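Local coordinates for D-glycerate 3-kinase (Cryptococcus neoformans var. grubii serotype A, PDB 6CKG), which probably phosphorylates D-glycerate at its 3-hydroxyl with ATP as the phosphate donor, at residues V50-P55 and V176-G181; Q22-F27 and C247-Q252; A199-Q204 and V216-L221. One frame throughout, in Å; residues are numbered along the deposited sequence.

Contact 1: residues V50-P55 and V176-G181. With EDO (1,2-ethanediol), chain D.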
loop_
_atom_site.group_PDB
_atom_site.type_symbol
_atom_site.label_atom_id
_atom_site.label_comp_id
_atom_site.label_asym_id
_atom_site.label_seq_id
_atom_site.Cartn_x
_atom_site.Cartn_y
_atom_site.Cartn_z
ATOM N N VAL A 50 -5.879 1.208 -10.415
ATOM C CA VAL A 50 -6.311 0.160 -9.503
ATOM C C VAL A 50 -5.473 0.278 -8.235
ATOM O O VAL A 50 -4.276 -0.014 -8.254
ATOM C CB VAL A 50 -6.147 -1.230 -10.135
ATOM C CG1 VAL A 50 -6.682 -2.306 -9.214
ATOM C CG2 VAL A 50 -6.820 -1.297 -11.519
ATOM N N GLY A 51 -6.091 0.692 -7.125
ATOM C CA GLY A 51 -5.425 0.598 -5.828
ATOM C C GLY A 51 -5.421 -0.839 -5.319
ATOM O O GLY A 51 -6.369 -1.595 -5.514
ATOM N N VAL A 52 -4.337 -1.214 -4.648
ATOM C CA VAL A 52 -4.195 -2.562 -4.099
ATOM C C VAL A 52 -3.646 -2.447 -2.686
ATOM O O VAL A 52 -2.643 -1.759 -2.460
ATOM C CB VAL A 52 -3.270 -3.450 -4.959
ATOM C CG1 VAL A 52 -3.083 -4.822 -4.295
ATOM C CG2 VAL A 52 -3.827 -3.602 -6.377
ATOM N N GLN A 53 -4.308 -3.092 -1.725
ATOM C CA GLN A 53 -3.796 -3.110 -0.358
ATOM C C GLN A 53 -3.886 -4.525 0.191
ATOM O O GLN A 53 -4.839 -5.260 -0.086
ATOM C CB GLN A 53 -4.535 -2.112 0.552
ATOM C CG GLN A 53 -3.965 -1.994 2.016
ATOM C CD GLN A 53 -4.464 -3.088 2.955
ATOM O OE1 GLN A 53 -5.541 -3.646 2.761
ATOM N NE2 GLN A 53 -3.673 -3.404 3.973
ATOM N N GLY A 54 -2.865 -4.909 0.942
ATOM C CA GLY A 54 -2.796 -6.211 1.551
ATOM C C GLY A 54 -1.648 -6.242 2.538
ATOM O O GLY A 54 -0.725 -5.421 2.481
ATOM N N PRO A 55 -1.681 -7.188 3.465
ATOM C CA PRO A 55 -0.734 -7.166 4.577
ATOM C C PRO A 55 0.647 -7.659 4.178
ATOM O O PRO A 55 0.850 -8.280 3.131
ATOM C CB PRO A 55 -1.374 -8.113 5.593
ATOM C CG PRO A 55 -2.105 -9.080 4.755
ATOM C CD PRO A 55 -2.647 -8.290 3.596
ATOM N N VAL A 176 -3.716 0.417 -17.633
ATOM C CA VAL A 176 -3.989 0.182 -16.216
ATOM C C VAL A 176 -2.755 0.562 -15.420
ATOM O O VAL A 176 -1.639 0.182 -15.783
ATOM C CB VAL A 176 -4.359 -1.291 -15.950
ATOM C CG1 VAL A 176 -4.488 -1.563 -14.442
ATOM C CG2 VAL A 176 -5.642 -1.668 -16.692
ATOM N N VAL A 177 -2.953 1.310 -14.338
ATOM C CA VAL A 177 -1.924 1.561 -13.337
ATOM C C VAL A 177 -2.293 0.773 -12.091
ATOM O O VAL A 177 -3.401 0.922 -11.561
ATOM C CB VAL A 177 -1.782 3.061 -13.026
ATOM C CG1 VAL A 177 -0.864 3.295 -11.795
ATOM C CG2 VAL A 177 -1.220 3.798 -14.251
ATOM N N ILE A 178 -1.390 -0.101 -11.655
ATOM C CA ILE A 178 -1.512 -0.765 -10.363
ATOM C C ILE A 178 -0.746 0.079 -9.346
ATOM O O ILE A 178 0.464 0.303 -9.496
ATOM C CB ILE A 178 -0.967 -2.201 -10.418
ATOM C CG1 ILE A 178 -1.632 -3.005 -11.538
ATOM C CG2 ILE A 178 -1.152 -2.906 -9.063
ATOM C CD1 ILE A 178 -3.098 -3.203 -11.351
ATOM N N PHE A 179 -1.444 0.566 -8.322
ATOM C CA PHE A 179 -0.830 1.378 -7.260
ATOM C C PHE A 179 -1.047 0.650 -5.936
ATOM O O PHE A 179 -2.148 0.684 -5.375
ATOM C CB PHE A 179 -1.417 2.788 -7.240
ATOM C CG PHE A 179 -0.906 3.667 -6.083
ATOM C CD1 PHE A 179 0.348 3.462 -5.524
ATOM C CD2 PHE A 179 -1.706 4.681 -5.566
ATOM C CE1 PHE A 179 0.805 4.263 -4.455
ATOM C CE2 PHE A 179 -1.259 5.487 -4.514
ATOM C CZ PHE A 179 0.012 5.275 -3.968
ATOM N N GLU A 180 -0.012 -0.030 -5.448
ATOM C CA GLU A 180 -0.147 -0.962 -4.340
ATOM C C GLU A 180 0.653 -0.505 -3.128
ATOM O O GLU A 180 1.625 0.250 -3.238
ATOM C CB GLU A 180 0.315 -2.358 -4.743
ATOM C CG GLU A 180 1.720 -2.393 -5.267
ATOM C CD GLU A 180 2.584 -3.355 -4.497
ATOM O OE1 GLU A 180 2.253 -3.634 -3.322
ATOM O OE2 GLU A 180 3.591 -3.828 -5.065
ATOM N N GLY A 181 0.248 -0.992 -1.961
ATOM C CA GLY A 181 0.923 -0.603 -0.738
ATOM C C GLY A 181 0.283 -1.179 0.500
ATOM O O GLY A 181 -0.932 -1.379 0.531
HETATM C C1 EDO D . -0.447 -7.620 -1.404
HETATM O O1 EDO D . -0.212 -8.027 -0.052
HETATM C C2 EDO D . 0.555 -6.548 -1.823
HETATM O O2 EDO D . 0.011 -5.241 -1.597
#
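V50, G51 and V52 pair with I178, F179 and E180 as neighbouring parallel strands in the buried centre of the main sheet, illustrating how a sheet sets the strand before a P-loop beside a strand distant in sequence. Four backbone hydrogen bonds form the ladder. V50 N gives a nearly linear bond to V177 O (2.7 Å), and F179 N returns one to V50 O (2.9 Å). Next along, V52 N reaches F179 O from above the carbonyl plane, and G181 N bonds V52 O at 3.0 Å with a more bent N-H geometry. V50, V52, I178 and E180 share one face. There CD1 of I178 meets CB of V50 at 3.8 Å, CG2 of I178 meets CG2 of V52 at 3.9 Å, and V50 CG2 lies against V176 CG1. F179 goes to the other face, where its side chain touches L121 and L125 of helix 118-129.

With chi1 at 56°, the CG of E180 lies between its own backbone N and carbonyl carbon. Its carboxylate divides its bonds: OE2 takes S83 OG, while OE1 accepts a long 3.3 Å bond from O2 of a 1,2-ethanediol, probably from the crystallisation liquor. Beyond Q53 the chain enters the glycine-rich Walker A sequence that G54 begins. A strand running into a P-loop beside one carrying an acidic residue, in a 2-3-1-4-5 parallel order, is characteristic of P-loop kinases.

Contact 2: residues Q22-F27 and C247-Q252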
loop_
_atom_site.group_PDB
_atom_site.type_symbol
_atom_site.label_atom_id
_atom_site.label_comp_id
_atom_site.label_asym_id
_atom_site.label_seq_id
_atom_site.Cartn_x
_atom_site.Cartn_y
_atom_site.Cartn_z
ATOM N N GLN A 22 -6.399 -14.770 -11.539
ATOM C CA GLN A 22 -7.460 -14.833 -12.546
ATOM C C GLN A 22 -8.668 -14.000 -12.142
ATOM O O GLN A 22 -9.264 -13.303 -12.974
ATOM C CB GLN A 22 -7.902 -16.280 -12.773
ATOM C CG GLN A 22 -6.823 -17.194 -13.297
ATOM C CD GLN A 22 -7.368 -18.555 -13.680
ATOM O OE1 GLN A 22 -8.577 -18.793 -13.612
ATOM N NE2 GLN A 22 -6.479 -19.458 -14.087
ATOM N N GLN A 23 -9.070 -14.089 -10.876
ATOM C CA GLN A 23 -10.228 -13.330 -10.435
ATOM C C GLN A 23 -9.937 -11.838 -10.448
ATOM O O GLN A 23 -10.804 -11.039 -10.822
ATOM C CB GLN A 23 -10.658 -13.793 -9.041
ATOM C CG GLN A 23 -11.339 -15.153 -9.052
ATOM C CD GLN A 23 -11.772 -15.580 -7.671
ATOM O OE1 GLN A 23 -12.489 -14.853 -6.987
ATOM N NE2 GLN A 23 -11.317 -16.751 -7.242
ATOM N N THR A 24 -8.727 -11.439 -10.050
ATOM C CA THR A 24 -8.375 -10.022 -10.094
ATOM C C THR A 24 -8.325 -9.512 -11.528
ATOM O O THR A 24 -8.749 -8.382 -11.808
ATOM C CB THR A 24 -7.040 -9.778 -9.395
ATOM O OG1 THR A 24 -7.112 -10.247 -8.042
ATOM C CG2 THR A 24 -6.729 -8.298 -9.384
ATOM N N ALA A 25 -7.842 -10.347 -12.454
ATOM C CA ALA A 25 -7.836 -9.980 -13.866
ATOM C C ALA A 25 -9.249 -9.744 -14.380
ATOM O O ALA A 25 -9.503 -8.767 -15.095
ATOM C CB ALA A 25 -7.149 -11.071 -14.690
ATOM N N GLY A 26 -10.181 -10.650 -14.056
ATOM C CA GLY A 26 -11.561 -10.445 -14.477
ATOM C C GLY A 26 -12.110 -9.114 -13.995
ATOM O O GLY A 26 -12.760 -8.384 -14.752
ATOM N N PHE A 27 -11.825 -8.775 -12.738
ATOM C CA PHE A 27 -12.258 -7.510 -12.133
ATOM C C PHE A 27 -11.592 -6.302 -12.799
ATOM O O PHE A 27 -12.255 -5.301 -13.101
ATOM C CB PHE A 27 -11.939 -7.551 -10.641
ATOM C CG PHE A 27 -12.202 -6.252 -9.898
ATOM C CD1 PHE A 27 -13.492 -5.912 -9.506
ATOM C CD2 PHE A 27 -11.161 -5.398 -9.567
ATOM C CE1 PHE A 27 -13.741 -4.732 -8.808
ATOM C CE2 PHE A 27 -11.405 -4.207 -8.861
ATOM C CZ PHE A 27 -12.696 -3.882 -8.490
ATOM N N CYS A 247 -10.499 2.231 -8.701
ATOM C CA CYS A 247 -11.100 1.012 -8.174
ATOM C C CYS A 247 -10.072 0.349 -7.268
ATOM O O CYS A 247 -8.919 0.773 -7.199
ATOM C CB CYS A 247 -11.571 0.087 -9.321
ATOM S SG CYS A 247 -10.215 -0.513 -10.370
ATOM N N PHE A 248 -10.484 -0.703 -6.565
ATOM C CA PHE A 248 -9.658 -1.154 -5.450
ATOM C C PHE A 248 -9.745 -2.662 -5.287
ATOM O O PHE A 248 -10.829 -3.252 -5.384
ATOM C CB PHE A 248 -10.102 -0.471 -4.138
ATOM C CG PHE A 248 -8.985 -0.269 -3.125
ATOM C CD1 PHE A 248 -8.542 -1.322 -2.343
ATOM C CD2 PHE A 248 -8.397 0.979 -2.952
ATOM C CE1 PHE A 248 -7.533 -1.141 -1.382
ATOM C CE2 PHE A 248 -7.377 1.174 -1.994
ATOM C CZ PHE A 248 -6.956 0.107 -1.207
ATOM N N VAL A 249 -8.600 -3.270 -4.992
ATOM C CA VAL A 249 -8.498 -4.692 -4.671
ATOM C C VAL A 249 -7.838 -4.806 -3.306
ATOM O O VAL A 249 -6.758 -4.241 -3.094
ATOM C CB VAL A 249 -7.679 -5.460 -5.727
ATOM C CG1 VAL A 249 -7.565 -6.946 -5.349
ATOM C CG2 VAL A 249 -8.307 -5.302 -7.129
ATOM N N GLN A 250 -8.468 -5.541 -2.389
ATOM C CA GLN A 250 -7.924 -5.697 -1.045
ATOM C C GLN A 250 -7.784 -7.173 -0.685
ATOM O O GLN A 250 -8.699 -7.964 -0.918
ATOM C CB GLN A 250 -8.803 -4.980 -0.004
ATOM C CG GLN A 250 -8.392 -5.285 1.430
ATOM C CD GLN A 250 -9.299 -4.627 2.462
ATOM O OE1 GLN A 250 -10.514 -4.804 2.438
ATOM N NE2 GLN A 250 -8.708 -3.851 3.361
ATOM N N ILE A 251 -6.636 -7.544 -0.129
ATOM C CA ILE A 251 -6.434 -8.874 0.433
ATOM C C ILE A 251 -6.541 -8.731 1.948
ATOM O O ILE A 251 -5.712 -8.065 2.576
ATOM C CB ILE A 251 -5.080 -9.467 0.026
ATOM C CG1 ILE A 251 -4.955 -9.501 -1.502
ATOM C CG2 ILE A 251 -4.947 -10.867 0.592
ATOM C CD1 ILE A 251 -3.560 -9.841 -2.002
ATOM N N GLN A 252 -7.571 -9.336 2.538
ATOM C CA GLN A 252 -7.846 -9.177 3.961
ATOM C C GLN A 252 -7.673 -10.520 4.655
ATOM O O GLN A 252 -8.406 -11.471 4.331
ATOM C CB GLN A 252 -9.266 -8.652 4.174
ATOM C CG GLN A 252 -9.641 -8.453 5.626
ATOM C CD GLN A 252 -11.072 -7.990 5.766
ATOM O OE1 GLN A 252 -11.360 -6.790 5.737
ATOM N NE2 GLN A 252 -11.979 -8.940 5.895
#
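F27 and T24 of helix 19-38 lie against C247 and V249 of strand 247-253, a layer contact between a helix and the main sheet of this alpha/beta fold. The short segments run nearly antiparallel, at 165°, with their axes 10.3 Å apart, a gap spanned mainly by side chains. F27 does most of the bridging. Its CG is anti to the backbone N (chi1 174°), and the ring reaches the strand through CD2, CE2 and CZ. CE2 lies 3.7 Å from V249 CG2, and the two side chains lie alongside, pointing opposite ways. The same CE2 is also close to F248 O, while C247 SG stands 5.2 Å from the ring centroid in an oblique sulfur-aromatic contact.

One turn earlier, T24 brings only its methyl, CG2 meeting V249 CG2 at 4.1 Å; its hydroxyl OG1 is turned to M20 O of its own helix. Alternation along the strand sorts the rest: C247 and V249 point to the helix, whereas F248 points away and its ring meets W309. Helix 63-75 and strand 313-318 also border T24. A helix laid nearly antiparallel on a strand, joined by apolar contacts without hydrogen bonds, is the helix-on-sheet packing of the alpha/beta/alpha sandwich of P-loop kinases.

Contact 3: residues A199-Q204 and V216-L221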
loop_
_atom_site.group_PDB
_atom_site.type_symbol
_atom_site.label_atom_id
_atom_site.label_comp_id
_atom_site.label_asym_id
_atom_site.label_seq_id
_atom_site.Cartn_x
_atom_site.Cartn_y
_atom_site.Cartn_z
ATOM N N ALA A 199 -9.084 4.191 23.978
ATOM C CA ALA A 199 -9.707 3.884 25.265
ATOM C C ALA A 199 -10.339 2.501 25.261
ATOM O O ALA A 199 -10.302 1.791 26.275
ATOM C CB ALA A 199 -10.766 4.930 25.616
ATOM N N GLU A 200 -10.952 2.109 24.140
ATOM C CA GLU A 200 -11.593 0.798 24.082
ATOM C C GLU A 200 -10.561 -0.309 24.271
ATOM O O GLU A 200 -10.767 -1.245 25.054
ATOM C CB GLU A 200 -12.339 0.640 22.754
ATOM C CG GLU A 200 -12.802 -0.781 22.445
ATOM C CD GLU A 200 -13.876 -1.271 23.402
ATOM O OE1 GLU A 200 -14.520 -0.438 24.072
ATOM O OE2 GLU A 200 -14.072 -2.497 23.494
ATOM N N ALA A 201 -9.430 -0.200 23.572
ATOM C CA ALA A 201 -8.344 -1.165 23.707
ATOM C C ALA A 201 -7.926 -1.324 25.156
ATOM O O ALA A 201 -7.682 -2.439 25.629
ATOM C CB ALA A 201 -7.147 -0.716 22.865
ATOM N N GLY A 202 -7.809 -0.205 25.874
ATOM C CA GLY A 202 -7.364 -0.277 27.255
ATOM C C GLY A 202 -8.359 -0.972 28.162
ATOM O O GLY A 202 -7.970 -1.631 29.129
ATOM N N ARG A 203 -9.652 -0.844 27.862
ATOM C CA ARG A 203 -10.673 -1.515 28.658
ATOM C C ARG A 203 -10.752 -3.007 28.365
ATOM O O ARG A 203 -11.189 -3.776 29.225
ATOM C CB ARG A 203 -12.038 -0.865 28.424
ATOM C CG ARG A 203 -12.253 0.417 29.226
ATOM C CD ARG A 203 -13.687 0.915 29.102
ATOM N NE ARG A 203 -14.119 0.944 27.707
ATOM C CZ ARG A 203 -14.089 2.023 26.936
ATOM N NH1 ARG A 203 -14.499 1.945 25.681
ATOM N NH2 ARG A 203 -13.638 3.181 27.420
ATOM N N GLN A 204 -10.320 -3.438 27.177
ATOM C CA GLN A 204 -10.428 -4.845 26.810
ATOM C C GLN A 204 -9.277 -5.687 27.348
ATOM O O GLN A 204 -9.447 -6.891 27.562
ATOM C CB GLN A 204 -10.492 -4.996 25.288
ATOM C CG GLN A 204 -11.700 -4.343 24.630
ATOM C CD GLN A 204 -12.053 -4.992 23.300
ATOM O OE1 GLN A 204 -12.005 -6.216 23.163
ATOM N NE2 GLN A 204 -12.408 -4.174 22.312
ATOM N N VAL A 216 -3.199 -11.536 23.074
ATOM C CA VAL A 216 -3.136 -10.704 21.874
ATOM C C VAL A 216 -3.448 -9.248 22.219
ATOM O O VAL A 216 -4.547 -8.756 21.955
ATOM C CB VAL A 216 -4.093 -11.223 20.788
ATOM N N MET A 217 -2.470 -8.575 22.817
ATOM C CA MET A 217 -2.632 -7.177 23.200
ATOM C C MET A 217 -2.742 -6.306 21.955
ATOM O O MET A 217 -1.952 -6.473 21.021
ATOM C CB MET A 217 -1.440 -6.725 24.043
ATOM C CG MET A 217 -1.547 -5.318 24.609
ATOM S SD MET A 217 0.073 -4.644 25.031
ATOM C CE MET A 217 -0.323 -3.605 26.436
ATOM N N PRO A 218 -3.700 -5.380 21.892
ATOM C CA PRO A 218 -3.716 -4.432 20.769
ATOM C C PRO A 218 -2.442 -3.593 20.760
ATOM O O PRO A 218 -2.033 -3.034 21.783
ATOM C CB PRO A 218 -4.969 -3.586 21.032
ATOM C CG PRO A 218 -5.840 -4.461 21.920
ATOM C CD PRO A 218 -4.855 -5.197 22.789
ATOM N N THR A 219 -1.794 -3.522 19.596
ATOM C CA THR A 219 -0.485 -2.880 19.549
ATOM C C THR A 219 -0.560 -1.370 19.743
ATOM O O THR A 219 0.459 -0.757 20.079
ATOM C CB THR A 219 0.221 -3.196 18.236
ATOM O OG1 THR A 219 -0.537 -2.662 17.147
ATOM C CG2 THR A 219 0.368 -4.696 18.066
ATOM N N ILE A 220 -1.725 -0.746 19.547
ATOM C CA ILE A 220 -1.789 0.694 19.780
ATOM C C ILE A 220 -1.459 1.011 21.232
ATOM O O ILE A 220 -0.953 2.097 21.531
ATOM C CB ILE A 220 -3.159 1.285 19.379
ATOM C CG1 ILE A 220 -4.297 0.625 20.144
ATOM C CG2 ILE A 220 -3.365 1.170 17.865
ATOM C CD1 ILE A 220 -5.674 1.278 19.884
ATOM N N LEU A 221 -1.710 0.068 22.149
ATOM C CA LEU A 221 -1.378 0.283 23.556
ATOM C C LEU A 221 0.124 0.321 23.801
ATOM O O LEU A 221 0.536 0.679 24.905
ATOM C CB LEU A 221 -2.002 -0.801 24.436
ATOM C CG LEU A 221 -3.538 -0.858 24.483
ATOM C CD1 LEU A 221 -4.001 -1.935 25.432
ATOM C CD2 LEU A 221 -4.118 0.489 24.901
#
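The methyl of A201 fits into a shallow hollow formed by P218, I220 and L221, and the contact shows how one small knob can seat a helix end on a turn. Three walls cup the knob from one side. P218 presents the CB-CG side of its ring, with its CB 4.0 Å from A201 CB. I220 contributes the end of its chain: chi1 at 58° leaves CG1 between the backbone N and the carbonyl carbon, and the extended second torsion carries CD1 on to 3.9 Å from the same methyl. L221 supplies the third wall, its CD2 at 3.8 Å from A201 CB and its CG only slightly farther.

The leucine fork is also a bump in its own right. CD1 lies 3.7 Å from A201 O, while CD2 reaches the backbone N of G202 at 3.9 Å, and the two methyls rest on the helix backbone beside the alanine. No hydrogen bond crosses between the segments. The chain bends here, L221 N bonding P218 O at 3.1 Å at the start of the 3-10 turn, which brings the three walls together.

Polar groups of the helix engage one another: R203 NH1 makes a salt bridge with E200 OE1, and A199 O lies over the centre of one face of the guanidinium.

W205, just past the helix, touches L221 and M217, and residues 206-215, which would join the two segments, are not modelled. The turn also meets helix 281-298, where E296 accepts bonds from I220 N and T219 OG1 and L297 packs on I220. The contact thus joins the end of helix 191-204 to the turn that leads toward helix 225-236, alongside helix 281-298.

Contacts 1 and 2 are two steps of one construction, their centres 9 Å apart. Strand 48-53 is the shared element: along one edge it carries contact 1, and along the other G51 N lies 2.8 Å from C247 O and G51 O 2.8 Å from V249 N, both probable hydrogen bonds. Side chains join too, V50 CG2 meeting C247 SG at 3.7 Å. Contact 1 leads into the Walker A P-loop, the expected nucleotide phosphate site; the 1,2-ethanediol sits at its start, between E180 and G54. Contact 2 covers the adjoining strand with a helix. Contact 3 lies apart, its centre 29 Å from that of contact 1 and 32 Å from that of contact 2, touching neither.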